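Local coordinates for protein mandalate racemase/muconate lactonizing enzyme (Unidentified, PDB 4E4U) that is a putative mandelate racemase/muconate lactonizing enzyme of the enolase superfamily, probably acting on a carboxylate substrate that remains unidentified, at residues A[9-14]-A[375-381]; A[110-114]-A[360-366]; A[345-351]-A[368-374]. Residues are numbered along the deposited sequence.

Contact 1: residues A[9-14]-A[375-381]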
loop_
_atom_site.group_PDB
_atom_site.type_symbol
_atom_site.label_atom_id
_atom_site.label_comp_id
_atom_site.label_asym_id
_atom_site.label_seq_id
_atom_site.Cartn_x
_atom_site.Cartn_y
_atom_site.Cartn_z
ATOM N N HIS A 9 -44.018 13.457 -19.409
ATOM C CA HIS A 9 -45.092 13.790 -18.489
ATOM C C HIS A 9 -44.512 13.979 -17.101
ATOM O O HIS A 9 -44.055 13.018 -16.483
ATOM C CB HIS A 9 -46.150 12.684 -18.476
ATOM C CG HIS A 9 -46.790 12.458 -19.808
ATOM N ND1 HIS A 9 -47.821 13.241 -20.278
ATOM C CD2 HIS A 9 -46.536 11.548 -20.779
ATOM C CE1 HIS A 9 -48.173 12.828 -21.482
ATOM N NE2 HIS A 9 -47.407 11.799 -21.808
ATOM N N ILE A 10 -44.507 15.222 -16.631
ATOM C CA ILE A 10 -43.996 15.534 -15.303
ATOM C C ILE A 10 -45.187 15.749 -14.377
ATOM O O ILE A 10 -45.862 16.778 -14.429
ATOM C CB ILE A 10 -43.033 16.742 -15.314
ATOM C CG1 ILE A 10 -41.840 16.439 -16.229
ATOM C CG2 ILE A 10 -42.562 17.056 -13.896
ATOM C CD1 ILE A 10 -40.810 17.551 -16.328
ATOM N N VAL A 11 -45.455 14.739 -13.557
ATOM C CA VAL A 11 -46.665 14.672 -12.756
ATOM C C VAL A 11 -46.450 15.282 -11.377
ATOM O O VAL A 11 -45.472 14.968 -10.700
ATOM C CB VAL A 11 -47.085 13.199 -12.595
ATOM C CG1 VAL A 11 -48.285 13.067 -11.684
ATOM C CG2 VAL A 11 -47.375 12.582 -13.963
ATOM N N ALA A 12 -47.367 16.151 -10.965
ATOM C CA ALA A 12 -47.332 16.726 -9.625
ATOM C C ALA A 12 -47.866 15.710 -8.624
ATOM O O ALA A 12 -48.998 15.244 -8.753
ATOM C CB ALA A 12 -48.169 17.997 -9.574
ATOM N N VAL A 13 -47.058 15.371 -7.626
ATOM C CA VAL A 13 -47.485 14.451 -6.580
ATOM C C VAL A 13 -48.346 15.219 -5.576
ATOM O O VAL A 13 -47.927 16.247 -5.062
ATOM C CB VAL A 13 -46.270 13.821 -5.870
ATOM C CG1 VAL A 13 -46.721 12.872 -4.777
ATOM C CG2 VAL A 13 -45.371 13.099 -6.877
ATOM N N PRO A 14 -49.569 14.737 -5.300
ATOM C CA PRO A 14 -50.440 15.490 -4.386
ATOM C C PRO A 14 -49.858 15.579 -2.977
ATOM O O PRO A 14 -49.096 14.691 -2.579
ATOM C CB PRO A 14 -51.726 14.655 -4.359
ATOM C CG PRO A 14 -51.686 13.830 -5.607
ATOM C CD PRO A 14 -50.233 13.539 -5.840
ATOM N N VAL A 375 -52.718 10.881 -15.088
ATOM C CA VAL A 375 -51.561 11.710 -15.416
ATOM C C VAL A 375 -51.990 13.103 -15.879
ATOM O O VAL A 375 -51.470 14.110 -15.391
ATOM C CB VAL A 375 -50.675 11.043 -16.489
ATOM C CG1 VAL A 375 -49.624 12.016 -17.010
ATOM C CG2 VAL A 375 -50.011 9.799 -15.922
ATOM N N LYS A 376 -52.945 13.163 -16.803
ATOM C CA LYS A 376 -53.398 14.450 -17.328
ATOM C C LYS A 376 -53.981 15.357 -16.242
ATOM O O LYS A 376 -53.783 16.572 -16.270
ATOM C CB LYS A 376 -54.412 14.259 -18.459
ATOM C CG LYS A 376 -53.828 13.623 -19.714
ATOM C CD LYS A 376 -54.909 13.345 -20.752
ATOM C CE LYS A 376 -54.437 12.311 -21.766
ATOM N NZ LYS A 376 -55.227 12.372 -23.029
ATOM N N ARG A 377 -54.685 14.765 -15.281
ATOM C CA ARG A 377 -55.296 15.538 -14.203
ATOM C C ARG A 377 -54.268 16.065 -13.200
ATOM O O ARG A 377 -54.572 16.966 -12.418
ATOM C CB ARG A 377 -56.361 14.711 -13.469
ATOM C CG ARG A 377 -57.558 14.314 -14.322
ATOM C CD ARG A 377 -58.762 13.941 -13.460
ATOM N NE ARG A 377 -58.453 12.893 -12.488
ATOM C CZ ARG A 377 -58.495 11.591 -12.758
ATOM N NH1 ARG A 377 -58.816 11.174 -13.974
ATOM N NH2 ARG A 377 -58.206 10.702 -11.817
ATOM N N HIS A 378 -53.058 15.507 -13.217
ATOM C CA HIS A 378 -52.030 15.908 -12.259
ATOM C C HIS A 378 -50.817 16.541 -12.935
ATOM O O HIS A 378 -49.715 16.548 -12.390
ATOM C CB HIS A 378 -51.640 14.722 -11.367
ATOM C CG HIS A 378 -52.764 14.237 -10.511
ATOM N ND1 HIS A 378 -52.976 14.691 -9.224
ATOM C CD2 HIS A 378 -53.772 13.366 -10.770
ATOM C CE1 HIS A 378 -54.050 14.106 -8.726
ATOM N NE2 HIS A 378 -54.555 13.304 -9.640
ATOM N N THR A 379 -51.046 17.077 -14.129
ATOM C CA THR A 379 -50.063 17.887 -14.829
ATOM C C THR A 379 -50.763 19.198 -15.179
ATOM O O THR A 379 -51.958 19.198 -15.471
ATOM C CB THR A 379 -49.561 17.191 -16.116
ATOM O OG1 THR A 379 -50.665 16.934 -16.987
ATOM C CG2 THR A 379 -48.879 15.873 -15.790
ATOM N N PRO A 380 -50.032 20.325 -15.151
ATOM C CA PRO A 380 -48.598 20.432 -14.874
ATOM C C PRO A 380 -48.276 20.636 -13.395
ATOM O O PRO A 380 -49.151 20.999 -12.608
ATOM C CB PRO A 380 -48.204 21.688 -15.652
ATOM C CG PRO A 380 -49.415 22.558 -15.542
ATOM C CD PRO A 380 -50.607 21.625 -15.546
ATOM N N TYR A 381 -47.024 20.387 -13.029
ATOM C CA TYR A 381 -46.517 20.757 -11.715
ATOM C C TYR A 381 -46.260 22.264 -11.714
ATOM O O TYR A 381 -45.634 22.790 -12.633
ATOM C CB TYR A 381 -45.227 19.987 -11.422
ATOM C CG TYR A 381 -44.492 20.420 -10.172
ATOM C CD1 TYR A 381 -44.979 20.102 -8.910
ATOM C CD2 TYR A 381 -43.299 21.126 -10.254
ATOM C CE1 TYR A 381 -44.307 20.487 -7.769
ATOM C CE2 TYR A 381 -42.614 21.517 -9.113
ATOM C CZ TYR A 381 -43.122 21.190 -7.875
ATOM O OH TYR A 381 -42.456 21.576 -6.737
HETATM O O HOH W 1 -48.932 15.532 -19.680
HETATM O O HOH W 2 -45.538 19.411 -15.145
HETATM O O HOH W 3 -51.231 16.705 -8.019
#
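Segment 375-381, where helix 372-377 runs out into the C-terminal tail, packs along one edge of strand 3-12, as expected in the enolase superfamily, where C-terminal residues complete the N-terminal capping domain. One direct backbone bond joins them: Ala12 N donates to His378 O at 2.8 Å, and the same oxygen receives a CA-H...O contact from Val11 CA at 3.6 Å. The side chains fill in around this point. Val11, with chi1 t, brings CG2 to 3.8 Å from CG1 of Val375, also t, and that CG1 lies equally far (3.8 Å) from His9 CB. Thr379 takes the p rotamer, which sets its CG2 3.4 Å from Ile10 O. Tyr381, t at chi1, reaches along the strand so that Ala12 CB meets the ring edge, 3.9 Å from CD1, while its hydroxyl bonds to the backbone O of Arg385. His378 is m, which puts CE1 3.9 Å from Pro14 CG. Water 3 joins its ND1 (2.9 Å) to Ala12 O (2.8 Å), and water 2 joins Ile10 O (2.7 Å) to Tyr381 N (2.8 Å), beyond the cis peptide before Pro380. His9, also m, holds water 1 on ND1 at 2.6 Å and bonds through NE2 to Glu7. His9 and Val11 pair by backbone with Phe25 and Trp23 of strand 22-30, so the tail takes the opposite edge of strand 3-12. Phe342 of helix 341-345 meets the His378 ring edge-to-face and also touches Val11 and Pro14, while Pro47 of helix 47-61 touches Ile10 and Tyr381.

Contact 2: residues A[110-114]-A[360-366]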
loop_
_atom_site.group_PDB
_atom_site.type_symbol
_atom_site.label_atom_id
_atom_site.label_comp_id
_atom_site.label_asym_id
_atom_site.label_seq_id
_atom_site.Cartn_x
_atom_site.Cartn_y
_atom_site.Cartn_z
ATOM N N ALA A 110 -42.326 -10.664 -25.704
ATOM C CA ALA A 110 -43.368 -11.214 -24.824
ATOM C C ALA A 110 -42.777 -11.835 -23.549
ATOM O O ALA A 110 -43.192 -12.910 -23.113
ATOM C CB ALA A 110 -44.274 -12.223 -25.572
ATOM N N LYS A 111 -41.805 -11.148 -22.953
ATOM C CA LYS A 111 -41.201 -11.584 -21.690
ATOM C C LYS A 111 -41.037 -10.403 -20.742
ATOM O O LYS A 111 -40.794 -9.283 -21.190
ATOM C CB LYS A 111 -39.805 -12.183 -21.916
ATOM C CG LYS A 111 -39.739 -13.389 -22.843
ATOM C CD LYS A 111 -40.558 -14.556 -22.337
ATOM C CE LYS A 111 -40.028 -15.112 -21.045
ATOM N NZ LYS A 111 -40.794 -16.348 -20.680
ATOM N N PRO A 112 -41.133 -10.655 -19.424
ATOM C CA PRO A 112 -40.676 -9.647 -18.462
ATOM C C PRO A 112 -39.196 -9.353 -18.717
ATOM O O PRO A 112 -38.445 -10.247 -19.144
ATOM C CB PRO A 112 -40.818 -10.355 -17.110
ATOM C CG PRO A 112 -41.824 -11.440 -17.342
ATOM C CD PRO A 112 -41.594 -11.887 -18.762
ATOM N N VAL A 113 -38.775 -8.121 -18.457
ATOM C CA VAL A 113 -37.377 -7.758 -18.626
ATOM C C VAL A 113 -36.465 -8.654 -17.779
ATOM O O VAL A 113 -35.370 -9.024 -18.221
ATOM C CB VAL A 113 -37.161 -6.263 -18.323
ATOM C CG1 VAL A 113 -35.675 -5.935 -18.230
ATOM C CG2 VAL A 113 -37.817 -5.425 -19.407
ATOM N N TYR A 114 -36.909 -9.043 -16.583
ATOM C CA TYR A 114 -36.067 -9.900 -15.747
ATOM C C TYR A 114 -35.763 -11.259 -16.390
ATOM O O TYR A 114 -34.779 -11.895 -16.022
ATOM C CB TYR A 114 -36.592 -10.056 -14.304
ATOM C CG TYR A 114 -37.983 -10.650 -14.157
ATOM C CD1 TYR A 114 -38.227 -11.999 -14.396
ATOM C CD2 TYR A 114 -39.051 -9.858 -13.738
ATOM C CE1 TYR A 114 -39.500 -12.528 -14.247
ATOM C CE2 TYR A 114 -40.317 -10.375 -13.587
ATOM C CZ TYR A 114 -40.542 -11.711 -13.838
ATOM O OH TYR A 114 -41.818 -12.226 -13.692
ATOM N N PRO A 360 -43.221 -9.602 -7.916
ATOM C CA PRO A 360 -42.954 -9.101 -9.274
ATOM C C PRO A 360 -44.039 -9.460 -10.281
ATOM O O PRO A 360 -44.624 -10.544 -10.222
ATOM C CB PRO A 360 -41.650 -9.804 -9.660
ATOM C CG PRO A 360 -40.991 -10.117 -8.349
ATOM C CD PRO A 360 -42.126 -10.449 -7.420
ATOM N N SER A 361 -44.298 -8.544 -11.207
ATOM C CA SER A 361 -45.227 -8.796 -12.301
ATOM C C SER A 361 -44.744 -9.944 -13.189
ATOM O O SER A 361 -43.541 -10.169 -13.323
ATOM C CB SER A 361 -45.377 -7.528 -13.140
ATOM O OG SER A 361 -46.186 -7.758 -14.275
ATOM N N ASN A 362 -45.689 -10.666 -13.786
ATOM C CA ASN A 362 -45.378 -11.676 -14.794
ATOM C C ASN A 362 -45.638 -11.158 -16.207
ATOM O O ASN A 362 -45.490 -11.889 -17.190
ATOM C CB ASN A 362 -46.193 -12.948 -14.536
ATOM C CG ASN A 362 -45.805 -13.628 -13.240
ATOM O OD1 ASN A 362 -44.621 -13.799 -12.948
ATOM N ND2 ASN A 362 -46.801 -14.006 -12.444
ATOM N N GLU A 363 -46.016 -9.888 -16.304
ATOM C CA GLU A 363 -46.341 -9.282 -17.590
ATOM C C GLU A 363 -45.087 -8.896 -18.375
ATOM O O GLU A 363 -44.019 -8.702 -17.790
ATOM C CB GLU A 363 -47.248 -8.070 -17.384
ATOM C CG GLU A 363 -48.651 -8.450 -16.921
ATOM C CD GLU A 363 -49.270 -9.541 -17.788
ATOM O OE1 GLU A 363 -49.529 -9.278 -18.983
ATOM O OE2 GLU A 363 -49.483 -10.662 -17.277
ATOM N N PRO A 364 -45.209 -8.806 -19.711
ATOM C CA PRO A 364 -44.038 -8.448 -20.524
ATOM C C PRO A 364 -43.515 -7.043 -20.237
ATOM O O PRO A 364 -44.260 -6.159 -19.794
ATOM C CB PRO A 364 -44.569 -8.534 -21.961
ATOM C CG PRO A 364 -45.726 -9.491 -21.876
ATOM C CD PRO A 364 -46.361 -9.198 -20.542
ATOM N N GLY A 365 -42.226 -6.840 -20.488
ATOM C CA GLY A 365 -41.618 -5.537 -20.290
ATOM C C GLY A 365 -41.394 -5.230 -18.823
ATOM O O GLY A 365 -41.014 -6.111 -18.045
ATOM N N LEU A 366 -41.643 -3.983 -18.433
ATOM C CA LEU A 366 -41.457 -3.579 -17.045
ATOM C C LEU A 366 -42.637 -3.969 -16.159
ATOM O O LEU A 366 -42.562 -3.833 -14.939
ATOM C CB LEU A 366 -41.245 -2.069 -16.952
ATOM C CG LEU A 366 -40.025 -1.482 -17.659
ATOM C CD1 LEU A 366 -40.017 0.039 -17.521
ATOM C CD2 LEU A 366 -38.727 -2.085 -17.135
#
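A single parallel beta bridge between two loops, Pro112 with Gly365, fastens the exit of helix 88-109 in the N-terminal domain to the loop that follows strand 357-359 in the barrel domain. Gly365 supplies both of its bonds: its N donates to Lys111 O at 2.9 Å, and its O accepts from Val113 N at 3.0 Å. CA-H...O contacts flank them, Pro364 CA to Lys111 O at 3.4 Å and Pro112 CA to Gly365 O at 3.6 Å. Gly365 has phi 75°, a value easily reached without a side chain. Ala110, also at positive phi, is the C-prime residue of the Schellman motif that ends the helix and turns the backbone out to the bridge. A third bond comes from Tyr114, whose OH donates to Ser361 O at 2.7 Å while its CE2 rests 4.2 Å from Pro360 CB. Ser361 OG accepts from Glu363 N at 2.9 Å, an ST turn that shapes the loop. Val113 CG2 meets Leu366 CD2 at 4.1 Å, and both side chains touch Leu289 of helix 289-301. Helix 314-325 packs against Pro112, Val113, Tyr114 and Pro360, and Leu366 N bonds back to Asp103 in helix 88-109.

Contact 3: residues A[345-351]-A[368-374]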
loop_
_atom_site.group_PDB
_atom_site.type_symbol
_atom_site.label_atom_id
_atom_site.label_comp_id
_atom_site.label_asym_id
_atom_site.label_seq_id
_atom_site.Cartn_x
_atom_site.Cartn_y
_atom_site.Cartn_z
ATOM N N GLU A 345 -52.666 4.917 -7.938
ATOM C CA GLU A 345 -53.632 5.648 -8.753
ATOM C C GLU A 345 -53.092 5.991 -10.143
ATOM O O GLU A 345 -53.831 5.996 -11.128
ATOM C CB GLU A 345 -54.066 6.929 -8.041
ATOM C CG GLU A 345 -55.295 7.568 -8.667
ATOM C CD GLU A 345 -55.678 8.878 -8.012
ATOM O OE1 GLU A 345 -54.973 9.304 -7.070
ATOM O OE2 GLU A 345 -56.684 9.482 -8.442
ATOM N N VAL A 346 -51.799 6.276 -10.223
ATOM C CA VAL A 346 -51.222 6.778 -11.463
ATOM C C VAL A 346 -50.915 5.676 -12.493
ATOM O O VAL A 346 -50.547 5.969 -13.633
ATOM C CB VAL A 346 -49.980 7.655 -11.179
ATOM C CG1 VAL A 346 -48.752 6.797 -10.915
ATOM C CG2 VAL A 346 -49.746 8.645 -12.309
ATOM N N VAL A 347 -51.092 4.413 -12.105
ATOM C CA VAL A 347 -50.850 3.304 -13.036
ATOM C C VAL A 347 -52.095 2.440 -13.233
ATOM O O VAL A 347 -53.017 2.467 -12.414
ATOM C CB VAL A 347 -49.662 2.412 -12.608
ATOM C CG1 VAL A 347 -48.343 3.173 -12.727
ATOM C CG2 VAL A 347 -49.878 1.864 -11.200
ATOM N N LYS A 348 -52.115 1.675 -14.323
ATOM C CA LYS A 348 -53.254 0.818 -14.650
ATOM C C LYS A 348 -53.325 -0.396 -13.726
ATOM O O LYS A 348 -54.403 -0.794 -13.289
ATOM C CB LYS A 348 -53.176 0.360 -16.108
ATOM C CG LYS A 348 -53.175 1.497 -17.128
ATOM C CD LYS A 348 -54.521 2.196 -17.207
ATOM C CE LYS A 348 -55.560 1.334 -17.918
ATOM N NZ LYS A 348 -56.900 1.993 -17.999
ATOM N N THR A 349 -52.167 -0.988 -13.449
ATOM C CA THR A 349 -52.067 -2.143 -12.564
ATOM C C THR A 349 -51.018 -1.837 -11.502
ATOM O O THR A 349 -49.834 -1.783 -11.799
ATOM C CB THR A 349 -51.631 -3.404 -13.336
ATOM O OG1 THR A 349 -52.615 -3.732 -14.324
ATOM C CG2 THR A 349 -51.457 -4.586 -12.389
ATOM N N PRO A 350 -51.451 -1.618 -10.255
ATOM C CA PRO A 350 -50.492 -1.267 -9.199
ATOM C C PRO A 350 -49.470 -2.349 -8.864
ATOM O O PRO A 350 -49.682 -3.539 -9.106
ATOM C CB PRO A 350 -51.387 -1.001 -7.982
ATOM C CG PRO A 350 -52.701 -1.608 -8.311
ATOM C CD PRO A 350 -52.839 -1.473 -9.800
ATOM N N ILE A 351 -48.348 -1.913 -8.306
ATOM C CA ILE A 351 -47.337 -2.825 -7.790
ATOM C C ILE A 351 -47.942 -3.620 -6.643
ATOM O O ILE A 351 -48.639 -3.062 -5.790
ATOM C CB ILE A 351 -46.121 -2.041 -7.302
ATOM C CG1 ILE A 351 -45.487 -1.309 -8.486
ATOM C CG2 ILE A 351 -45.113 -2.963 -6.626
ATOM C CD1 ILE A 351 -44.472 -0.281 -8.091
ATOM N N ILE A 368 -45.597 -2.440 -16.097
ATOM C CA ILE A 368 -46.165 -1.202 -15.575
ATOM C C ILE A 368 -46.703 -0.354 -16.728
ATOM O O ILE A 368 -46.184 -0.416 -17.840
ATOM C CB ILE A 368 -45.109 -0.408 -14.750
ATOM C CG1 ILE A 368 -45.772 0.527 -13.738
ATOM C CG2 ILE A 368 -44.161 0.359 -15.645
ATOM C CD1 ILE A 368 -46.377 -0.209 -12.567
ATOM N N GLU A 369 -47.756 0.416 -16.470
ATOM C CA GLU A 369 -48.328 1.287 -17.491
ATOM C C GLU A 369 -49.028 2.454 -16.823
ATOM O O GLU A 369 -49.821 2.257 -15.902
ATOM C CB GLU A 369 -49.324 0.519 -18.369
ATOM C CG GLU A 369 -49.912 1.341 -19.519
ATOM C CD GLU A 369 -50.820 0.530 -20.428
ATOM O OE1 GLU A 369 -51.059 -0.661 -20.139
ATOM O OE2 GLU A 369 -51.300 1.088 -21.434
ATOM N N LEU A 370 -48.757 3.666 -17.295
ATOM C CA LEU A 370 -49.410 4.844 -16.733
ATOM C C LEU A 370 -50.882 4.914 -17.107
ATOM O O LEU A 370 -51.266 4.581 -18.231
ATOM C CB LEU A 370 -48.725 6.120 -17.208
ATOM C CG LEU A 370 -47.296 6.355 -16.723
ATOM C CD1 LEU A 370 -46.693 7.531 -17.463
ATOM C CD2 LEU A 370 -47.261 6.596 -15.219
ATOM N N ASP A 371 -51.694 5.362 -16.155
ATOM C CA ASP A 371 -53.076 5.714 -16.420
ATOM C C ASP A 371 -53.055 7.164 -16.890
ATOM O O ASP A 371 -52.889 8.084 -16.087
ATOM C CB ASP A 371 -53.911 5.558 -15.144
ATOM C CG ASP A 371 -55.389 5.822 -15.371
ATOM O OD1 ASP A 371 -55.727 6.712 -16.178
ATOM O OD2 ASP A 371 -56.215 5.133 -14.736
ATOM N N MET A 372 -53.214 7.368 -18.194
ATOM C CA MET A 372 -53.036 8.698 -18.770
ATOM C C MET A 372 -54.112 9.695 -18.358
ATOM O O MET A 372 -53.865 10.899 -18.344
ATOM C CB MET A 372 -52.910 8.630 -20.294
ATOM C CG MET A 372 -51.654 7.906 -20.756
ATOM S SD MET A 372 -50.150 8.437 -19.900
ATOM C CE MET A 372 -50.025 10.136 -20.447
ATOM N N ASP A 373 -55.299 9.212 -18.013
ATOM C CA ASP A 373 -56.327 10.122 -17.532
ATOM C C ASP A 373 -55.920 10.715 -16.180
ATOM O O ASP A 373 -56.093 11.909 -15.938
ATOM C CB ASP A 373 -57.677 9.416 -17.457
ATOM C CG ASP A 373 -58.193 9.000 -18.823
ATOM O OD1 ASP A 373 -58.034 9.778 -19.790
ATOM O OD2 ASP A 373 -58.758 7.896 -18.934
ATOM N N VAL A 374 -55.347 9.887 -15.313
ATOM C CA VAL A 374 -54.847 10.364 -14.027
ATOM C C VAL A 374 -53.647 11.288 -14.226
ATOM O O VAL A 374 -53.572 12.359 -13.615
ATOM C CB VAL A 374 -54.484 9.190 -13.092
ATOM C CG1 VAL A 374 -53.835 9.698 -11.808
ATOM C CG2 VAL A 374 -55.727 8.357 -12.788
HETATM O O HOH W 4 -55.653 4.166 -11.960
HETATM O O HOH W 5 -57.627 2.693 -15.353
HETATM O O HOH W 6 -49.443 -0.871 -14.451
#
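This is a short antiparallel backbone pairing between two loop segments at the edge of the barrel domain, joining the chain just after helix 341-345 to the lead-in of helix 372-377. Val347 and Leu370 form a lone non-hydrogen-bonded pair with CA atoms 4.3 Å apart, bracketed by two short, nearly straight hydrogen bonds: Asp371 N to Val346 O and Lys348 N to Glu369 O, each 2.8 Å. Val347 CA adds a CA-H...O contact to Glu369 O at 3.2 Å. Water 6 extends the pairing by one step, accepting from Thr349 N and Glu369 N, both at 2.9 Å. Between the two segments the chain makes the antiparallel pair of strands 352-354 and 357-359, the latter lying on strand 125-130 of the enolase-type barrel; the bridge thus closes the excursion at its base. Asp371 then serves as N-cap of helix 372-377, its OD1 accepting weakly from Asp373 N at 3.1 Å and Val374 N at 3.3 Å. Its OD2 is bound by two waters: water 4 also reaches Glu345 O, and water 5 spans from OD2 (2.9 Å) to Lys348 NZ (2.8 Å), the direct NZ to OD2 gap of 4.6 Å being too long for a salt bridge. Along the buried side, Val347 CG1 lies 3.8 Å from Ile368 CG1, and Val346 CG2 sits 4.3 Å from both Leu370 CD2 and Val374 CG1. Val374 CG2 also reaches Glu345 O at 3.5 Å. Helix 314-325 covers Val346, Val347, Ile351 and Ile368, whereas Leu370 packs on Phe25 of strand 22-30 in the N-terminal domain.

Contact 1 is a surface contact, whereas contacts 2 and 3 are partly buried; none lies at the chain's centre. Contacts 1 and 3 share helix 372-377 and touch, Val375 packing on Val346 and Leu370. Contact 2 is centred about 16 Å from the centre of contact 3, its segment 360-366 running almost directly into 368-374. Each contact relies on backbone bonds, but contact 1 has one and makes up the rest with bridging waters and histidine and tyrosine rings, contact 2 uses a parallel bridge and a tyrosine hydroxyl, and contact 3 an antiparallel bridge over an aliphatic face. Contacts 1 and 2 tie N-terminal-domain segments to chain near the C-terminal end; contact 3 joins two barrel-domain segments.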